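Arabinan-endo 1,5-alpha-l-arabinase (Bacillus subtilis, PDB 1UV4) cleaves internal alpha-1,5-arabinofuranosidic linkages of linear arabinan and branched sugar beet arabinan, as a calcium-binding, secreted enzyme of plant cell-wall breakdown. Local coordinates at residues W61-A75 / Y88-G102. Residues are numbered along the deposited sequence; the frame is centred on the assembly and turned at random.
Sequences WWSNYVPNYGQNQWA and YYSVSSFGSNTSAIG
W74 and S90 form an antiparallel hydrogen-bonded pair, W74 N to S90 O and S90 N to W74 O both at 2.9 Å, and four residues before W74, G70 N donates to S92 O at 2.8 Å, so the segment leading into the strand runs alongside S92. W74 O takes a second bond, from S90 OG, which lies well above the carbonyl plane, beside the backbone N-H of S90. A serine suits this place because its short hydroxyl can reach back to that carbonyl and also meet the backbone N of D133. The indole of W74 lies along residues S92 to F94: S92 CB sits over one face, a CH-pi contact 3.8 Å from the six-membered ring centroid, and the F94 ring is nearly parallel (10°) but slid aside, touching W74 CZ2 with its CD1. The fold is a five-bladed beta-propeller of glycoside hydrolase family 43, and strands 74-81, 84-91 and 99-106 are the first three of one blade; A75 stands beside D133, near the calcium ion, and G95 in the turn S93 to S96 probably meets substrate. The two gamma-methyls of V91 serve two partners at once: CG2 points onto the W62 five-membered ring, 3.6 Å from its centroid and 5° off the normal, while CG1 packs against Y69 CB. W62 offers both that flat face and an N-H donor. With CG between backbone N and carbonyl carbon (chi1 62°), Y89 places its hydroxyl at the indole edge, where W62 NE1 donates to Y89 OH at 3.0 Å, close to the ring plane. W61 CH2 meets G102 CA at 3.8 Å, where the lack of a side chain leaves room for both the indole and Y89 OH. Branched V66 lies across the V91-A100 backbone pair, its CG2 against V91 O and A100 CB.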
loop_
_atom_site.group_PDB
_atom_site.type_symbol
_atom_site.label_atom_id
_atom_site.label_comp_id
_atom_site.label_asym_id
_atom_site.label_seq_id
_atom_site.Cartn_x
_atom_site.Cartn_y
_atom_site.Cartn_z
ATOM N N TRP A 61 -20.321 1.766 10.045
ATOM C CA TRP A 61 -19.799 3.125 10.288
ATOM C C TRP A 61 -19.239 3.792 9.049
ATOM O O TRP A 61 -19.098 5.015 8.986
ATOM C CB TRP A 61 -18.727 3.121 11.405
ATOM C CG TRP A 61 -17.463 2.354 11.152
ATOM C CD1 TRP A 61 -17.170 1.092 11.666
ATOM C CD2 TRP A 61 -16.281 2.809 10.517
ATOM N NE1 TRP A 61 -15.898 0.741 11.302
ATOM C CE2 TRP A 61 -15.324 1.761 10.601
ATOM C CE3 TRP A 61 -15.936 3.970 9.828
ATOM C CZ2 TRP A 61 -14.082 1.846 10.006
ATOM C CZ3 TRP A 61 -14.664 4.059 9.257
ATOM C CH2 TRP A 61 -13.771 3.007 9.347
ATOM N N TRP A 62 -18.930 2.998 8.030
ATOM C CA TRP A 62 -18.291 3.544 6.808
ATOM C C TRP A 62 -19.131 4.639 6.180
ATOM O O TRP A 62 -18.584 5.638 5.748
ATOM C CB TRP A 62 -18.079 2.437 5.793
ATOM C CG TRP A 62 -17.074 1.411 6.149
ATOM C CD1 TRP A 62 -16.111 1.455 7.124
ATOM C CD2 TRP A 62 -16.932 0.152 5.512
ATOM N NE1 TRP A 62 -15.359 0.298 7.099
ATOM C CE2 TRP A 62 -15.833 -0.513 6.107
ATOM C CE3 TRP A 62 -17.583 -0.469 4.448
ATOM C CZ2 TRP A 62 -15.412 -1.777 5.702
ATOM C CZ3 TRP A 62 -17.159 -1.719 4.046
ATOM C CH2 TRP A 62 -16.107 -2.374 4.701
ATOM N N SER A 63 -20.459 4.498 6.203
ATOM C CA SER A 63 -21.308 5.496 5.535
ATOM C C SER A 63 -21.340 6.859 6.252
ATOM O O SER A 63 -21.753 7.869 5.673
ATOM C CB SER A 63 -22.733 4.942 5.311
ATOM O OG SER A 63 -23.402 4.796 6.515
ATOM N N ASN A 64 -20.904 6.892 7.507
ATOM C CA ASN A 64 -20.826 8.133 8.266
ATOM C C ASN A 64 -19.710 9.038 7.783
ATOM O O ASN A 64 -19.726 10.235 8.074
ATOM C CB ASN A 64 -20.583 7.880 9.759
ATOM C CG ASN A 64 -21.688 7.046 10.396
ATOM O OD1 ASN A 64 -22.826 7.022 9.904
ATOM N ND2 ASN A 64 -21.367 6.392 11.507
ATOM N N TYR A 65 -18.714 8.453 7.133
ATOM C CA TYR A 65 -17.531 9.191 6.654
ATOM C C TYR A 65 -17.428 9.231 5.138
ATOM O O TYR A 65 -16.930 10.212 4.554
ATOM C CB TYR A 65 -16.242 8.631 7.278
ATOM C CG TYR A 65 -16.235 8.755 8.760
ATOM C CD1 TYR A 65 -16.190 9.984 9.371
ATOM C CD2 TYR A 65 -16.375 7.629 9.568
ATOM C CE1 TYR A 65 -16.229 10.107 10.740
ATOM C CE2 TYR A 65 -16.399 7.734 10.930
ATOM C CZ TYR A 65 -16.359 8.981 11.506
ATOM O OH TYR A 65 -16.365 9.068 12.846
ATOM N N VAL A 66 -17.907 8.192 4.477
ATOM C CA VAL A 66 -17.866 8.053 3.031
ATOM C C VAL A 66 -19.249 7.640 2.540
ATOM O O VAL A 66 -19.479 6.478 2.182
ATOM C CB VAL A 66 -16.808 7.006 2.610
ATOM C CG1 VAL A 66 -16.592 6.961 1.081
ATOM C CG2 VAL A 66 -15.482 7.235 3.325
ATOM N N PRO A 67 -20.173 8.569 2.551
ATOM C CA PRO A 67 -21.560 8.230 2.236
ATOM C C PRO A 67 -21.796 7.392 0.988
ATOM O O PRO A 67 -22.703 6.565 1.014
ATOM C CB PRO A 67 -22.227 9.588 2.089
ATOM C CG PRO A 67 -21.296 10.594 2.637
ATOM C CD PRO A 67 -20.027 9.953 3.010
ATOM N N ASN A 68 -21.081 7.581 -0.099
ATOM C CA ASN A 68 -21.484 6.729 -1.246
ATOM C C ASN A 68 -20.296 5.919 -1.679
ATOM O O ASN A 68 -19.873 5.875 -2.847
ATOM C CB ASN A 68 -22.186 7.527 -2.338
ATOM C CG ASN A 68 -23.617 7.863 -1.948
ATOM O OD1 ASN A 68 -23.872 8.910 -1.340
ATOM N ND2 ASN A 68 -24.570 6.952 -2.258
ATOM N N TYR A 69 -19.735 5.253 -0.670
ATOM C CA TYR A 69 -18.553 4.437 -0.885
ATOM C C TYR A 69 -18.857 3.366 -1.914
ATOM O O TYR A 69 -19.978 2.813 -1.975
ATOM C CB TYR A 69 -18.011 3.821 0.419
ATOM C CG TYR A 69 -18.900 2.877 1.176
ATOM C CD1 TYR A 69 -18.958 1.528 0.851
ATOM C CD2 TYR A 69 -19.704 3.334 2.194
ATOM C CE1 TYR A 69 -19.786 0.674 1.525
ATOM C CE2 TYR A 69 -20.509 2.493 2.917
ATOM C CZ TYR A 69 -20.554 1.152 2.582
ATOM O OH TYR A 69 -21.396 0.365 3.308
ATOM N N GLY A 70 -17.834 3.076 -2.716
ATOM C CA GLY A 70 -17.882 1.938 -3.603
ATOM C C GLY A 70 -17.888 0.641 -2.828
ATOM O O GLY A 70 -17.309 0.537 -1.765
ATOM N N GLN A 71 -18.461 -0.377 -3.439
ATOM C CA GLN A 71 -18.722 -1.602 -2.664
ATOM C C GLN A 71 -17.421 -2.332 -2.344
ATOM O O GLN A 71 -17.351 -2.993 -1.327
ATOM C CB GLN A 71 -19.680 -2.514 -3.347
ATOM C CG GLN A 71 -19.217 -3.076 -4.660
ATOM C CD GLN A 71 -20.261 -3.978 -5.289
ATOM O OE1 GLN A 71 -21.218 -4.400 -4.615
ATOM N NE2 GLN A 71 -20.132 -4.216 -6.574
ATOM N N ASN A 72 -16.392 -2.195 -3.187
ATOM C CA ASN A 72 -15.120 -2.841 -2.934
ATOM C C ASN A 72 -14.265 -1.934 -2.083
ATOM O O ASN A 72 -14.217 -0.703 -2.263
ATOM C CB ASN A 72 -14.393 -3.241 -4.251
ATOM C CG ASN A 72 -13.904 -2.050 -5.120
ATOM O OD1 ASN A 72 -12.848 -2.154 -5.779
ATOM N ND2 ASN A 72 -14.702 -0.986 -5.203
ATOM N N GLN A 73 -13.559 -2.518 -1.114
ATOM C CA GLN A 73 -12.582 -1.743 -0.339
ATOM C C GLN A 73 -11.180 -1.894 -0.963
ATOM O O GLN A 73 -10.947 -2.780 -1.767
ATOM C CB GLN A 73 -12.556 -2.118 1.141
ATOM C CG GLN A 73 -13.768 -1.514 1.903
ATOM C CD GLN A 73 -15.083 -2.056 1.417
ATOM O OE1 GLN A 73 -15.389 -3.247 1.508
ATOM N NE2 GLN A 73 -15.903 -1.176 0.869
ATOM N N TRP A 74 -10.285 -0.949 -0.660
ATOM C CA TRP A 74 -9.062 -0.818 -1.453
ATOM C C TRP A 74 -7.781 -0.897 -0.646
ATOM O O TRP A 74 -7.695 -0.447 0.494
ATOM C CB TRP A 74 -8.962 0.533 -2.220
ATOM C CG TRP A 74 -10.144 0.995 -2.990
ATOM C CD1 TRP A 74 -11.280 0.301 -3.315
ATOM C CD2 TRP A 74 -10.333 2.309 -3.473
ATOM N NE1 TRP A 74 -12.157 1.112 -4.006
ATOM C CE2 TRP A 74 -11.596 2.351 -4.107
ATOM C CE3 TRP A 74 -9.560 3.473 -3.443
ATOM C CZ2 TRP A 74 -12.087 3.501 -4.717
ATOM C CZ3 TRP A 74 -10.080 4.615 -4.074
ATOM C CH2 TRP A 74 -11.306 4.606 -4.676
ATOM N N ALA A 75 -6.757 -1.444 -1.280
ATOM C CA ALA A 75 -5.371 -1.245 -0.862
ATOM C C ALA A 75 -5.103 -1.630 0.595
ATOM O O ALA A 75 -4.699 -0.843 1.416
ATOM C CB ALA A 75 -4.947 0.179 -1.188
ATOM N N TYR A 88 -5.063 -2.623 7.855
ATOM C CA TYR A 88 -5.530 -1.288 7.490
ATOM C C TYR A 88 -6.111 -1.411 6.068
ATOM O O TYR A 88 -5.610 -2.184 5.238
ATOM C CB TYR A 88 -4.409 -0.258 7.533
ATOM C CG TYR A 88 -3.914 0.027 8.939
ATOM C CD1 TYR A 88 -2.944 -0.756 9.535
ATOM C CD2 TYR A 88 -4.412 1.075 9.676
ATOM C CE1 TYR A 88 -2.501 -0.514 10.819
ATOM C CE2 TYR A 88 -3.943 1.335 10.953
ATOM C CZ TYR A 88 -3.025 0.521 11.539
ATOM O OH TYR A 88 -2.591 0.785 12.787
ATOM N N TYR A 89 -7.127 -0.637 5.734
ATOM C CA TYR A 89 -7.753 -0.738 4.412
ATOM C C TYR A 89 -8.432 0.603 4.103
ATOM O O TYR A 89 -8.641 1.415 5.001
ATOM C CB TYR A 89 -8.741 -1.920 4.371
ATOM C CG TYR A 89 -9.844 -1.721 5.355
ATOM C CD1 TYR A 89 -9.710 -2.126 6.676
ATOM C CD2 TYR A 89 -10.999 -1.050 5.003
ATOM C CE1 TYR A 89 -10.691 -1.879 7.596
ATOM C CE2 TYR A 89 -11.962 -0.802 5.881
ATOM C CZ TYR A 89 -11.834 -1.209 7.205
ATOM O OH TYR A 89 -12.848 -0.955 8.124
ATOM N N SER A 90 -8.877 0.767 2.857
ATOM C CA SER A 90 -9.410 2.044 2.386
ATOM C C SER A 90 -10.877 1.896 1.997
ATOM O O SER A 90 -11.273 0.914 1.341
ATOM C CB SER A 90 -8.668 2.566 1.132
ATOM O OG SER A 90 -7.286 2.350 1.216
ATOM N N VAL A 91 -11.699 2.871 2.407
ATOM C CA VAL A 91 -13.082 2.973 1.997
ATOM C C VAL A 91 -13.207 4.266 1.173
ATOM O O VAL A 91 -12.893 5.313 1.676
ATOM C CB VAL A 91 -13.983 3.095 3.252
ATOM C CG1 VAL A 91 -15.418 3.259 2.852
ATOM C CG2 VAL A 91 -13.766 1.922 4.188
ATOM N N SER A 92 -13.642 4.183 -0.074
ATOM C CA SER A 92 -13.636 5.390 -0.906
ATOM C C SER A 92 -14.526 5.178 -2.100
ATOM O O SER A 92 -15.275 4.206 -2.185
ATOM C CB SER A 92 -12.174 5.641 -1.306
ATOM O OG SER A 92 -12.006 6.859 -2.005
ATOM N N SER A 93 -14.536 6.162 -3.008
ATOM C CA SER A 93 -15.177 6.036 -4.324
ATOM C C SER A 93 -14.224 6.597 -5.378
ATOM O O SER A 93 -13.436 7.486 -5.095
ATOM C CB SER A 93 -16.526 6.745 -4.376
ATOM O OG SER A 93 -16.412 8.109 -4.132
ATOM N N PHE A 94 -14.234 5.971 -6.531
ATOM C CA PHE A 94 -13.264 6.280 -7.580
ATOM C C PHE A 94 -13.127 7.782 -7.859
ATOM O O PHE A 94 -14.122 8.448 -8.208
ATOM C CB PHE A 94 -13.635 5.567 -8.865
ATOM C CG PHE A 94 -13.729 4.041 -8.741
ATOM C CD1 PHE A 94 -12.711 3.291 -8.172
ATOM C CD2 PHE A 94 -14.856 3.373 -9.222
ATOM C CE1 PHE A 94 -12.818 1.920 -8.065
ATOM C CE2 PHE A 94 -14.964 1.982 -9.101
ATOM C CZ PHE A 94 -13.939 1.271 -8.519
ATOM N N GLY A 95 -11.896 8.280 -7.719
ATOM C CA GLY A 95 -11.599 9.676 -8.024
ATOM C C GLY A 95 -11.781 10.655 -6.873
ATOM O O GLY A 95 -11.403 11.796 -6.994
ATOM N N SER A 96 -12.391 10.246 -5.777
ATOM C CA SER A 96 -12.807 11.171 -4.738
ATOM C C SER A 96 -11.780 11.275 -3.622
ATOM O O SER A 96 -11.166 10.274 -3.227
ATOM C CB SER A 96 -14.120 10.674 -4.137
ATOM O OG SER A 96 -14.600 11.584 -3.139
ATOM N N ASN A 97 -11.631 12.444 -3.008
ATOM C CA ASN A 97 -10.886 12.450 -1.734
ATOM C C ASN A 97 -11.748 12.502 -0.496
ATOM O O ASN A 97 -11.246 12.800 0.597
ATOM C CB ASN A 97 -9.767 13.508 -1.671
ATOM C CG ASN A 97 -10.270 14.897 -1.479
ATOM O OD1 ASN A 97 -11.412 15.242 -1.829
ATOM N ND2 ASN A 97 -9.398 15.746 -0.924
ATOM N N THR A 98 -13.016 12.118 -0.644
ATOM C CA THR A 98 -13.822 11.779 0.508
ATOM C C THR A 98 -13.672 10.273 0.741
ATOM O O THR A 98 -14.261 9.458 0.041
ATOM C CB THR A 98 -15.249 12.185 0.279
ATOM O OG1 THR A 98 -15.306 13.602 0.072
ATOM C CG2 THR A 98 -16.075 11.932 1.530
ATOM N N SER A 99 -12.859 9.949 1.741
ATOM C CA SER A 99 -12.339 8.607 1.957
ATOM C C SER A 99 -12.023 8.360 3.410
ATOM O O SER A 99 -11.922 9.276 4.203
ATOM C CB SER A 99 -11.048 8.386 1.151
ATOM O OG SER A 99 -11.174 8.690 -0.210
ATOM N N ALA A 100 -11.872 7.087 3.775
ATOM C CA ALA A 100 -11.464 6.762 5.142
ATOM C C ALA A 100 -10.592 5.539 5.152
ATOM O O ALA A 100 -10.736 4.652 4.321
ATOM C CB ALA A 100 -12.662 6.515 6.026
ATOM N N ILE A 101 -9.674 5.507 6.097
ATOM C CA ILE A 101 -8.900 4.301 6.373
ATOM C C ILE A 101 -9.466 3.705 7.641
ATOM O O ILE A 101 -9.622 4.391 8.648
ATOM C CB ILE A 101 -7.358 4.598 6.515
ATOM C CG1 ILE A 101 -6.768 4.992 5.176
ATOM C CG2 ILE A 101 -6.603 3.424 7.142
ATOM C CD1 ILE A 101 -5.473 5.760 5.258
ATOM N N GLY A 102 -9.783 2.406 7.564
ATOM C CA GLY A 102 -10.256 1.643 8.710
ATOM C C GLY A 102 -9.201 0.629 9.135
ATOM O O GLY A 102 -8.188 0.413 8.462
HETATM O O HOH W 1 -14.917 1.398 -0.514
#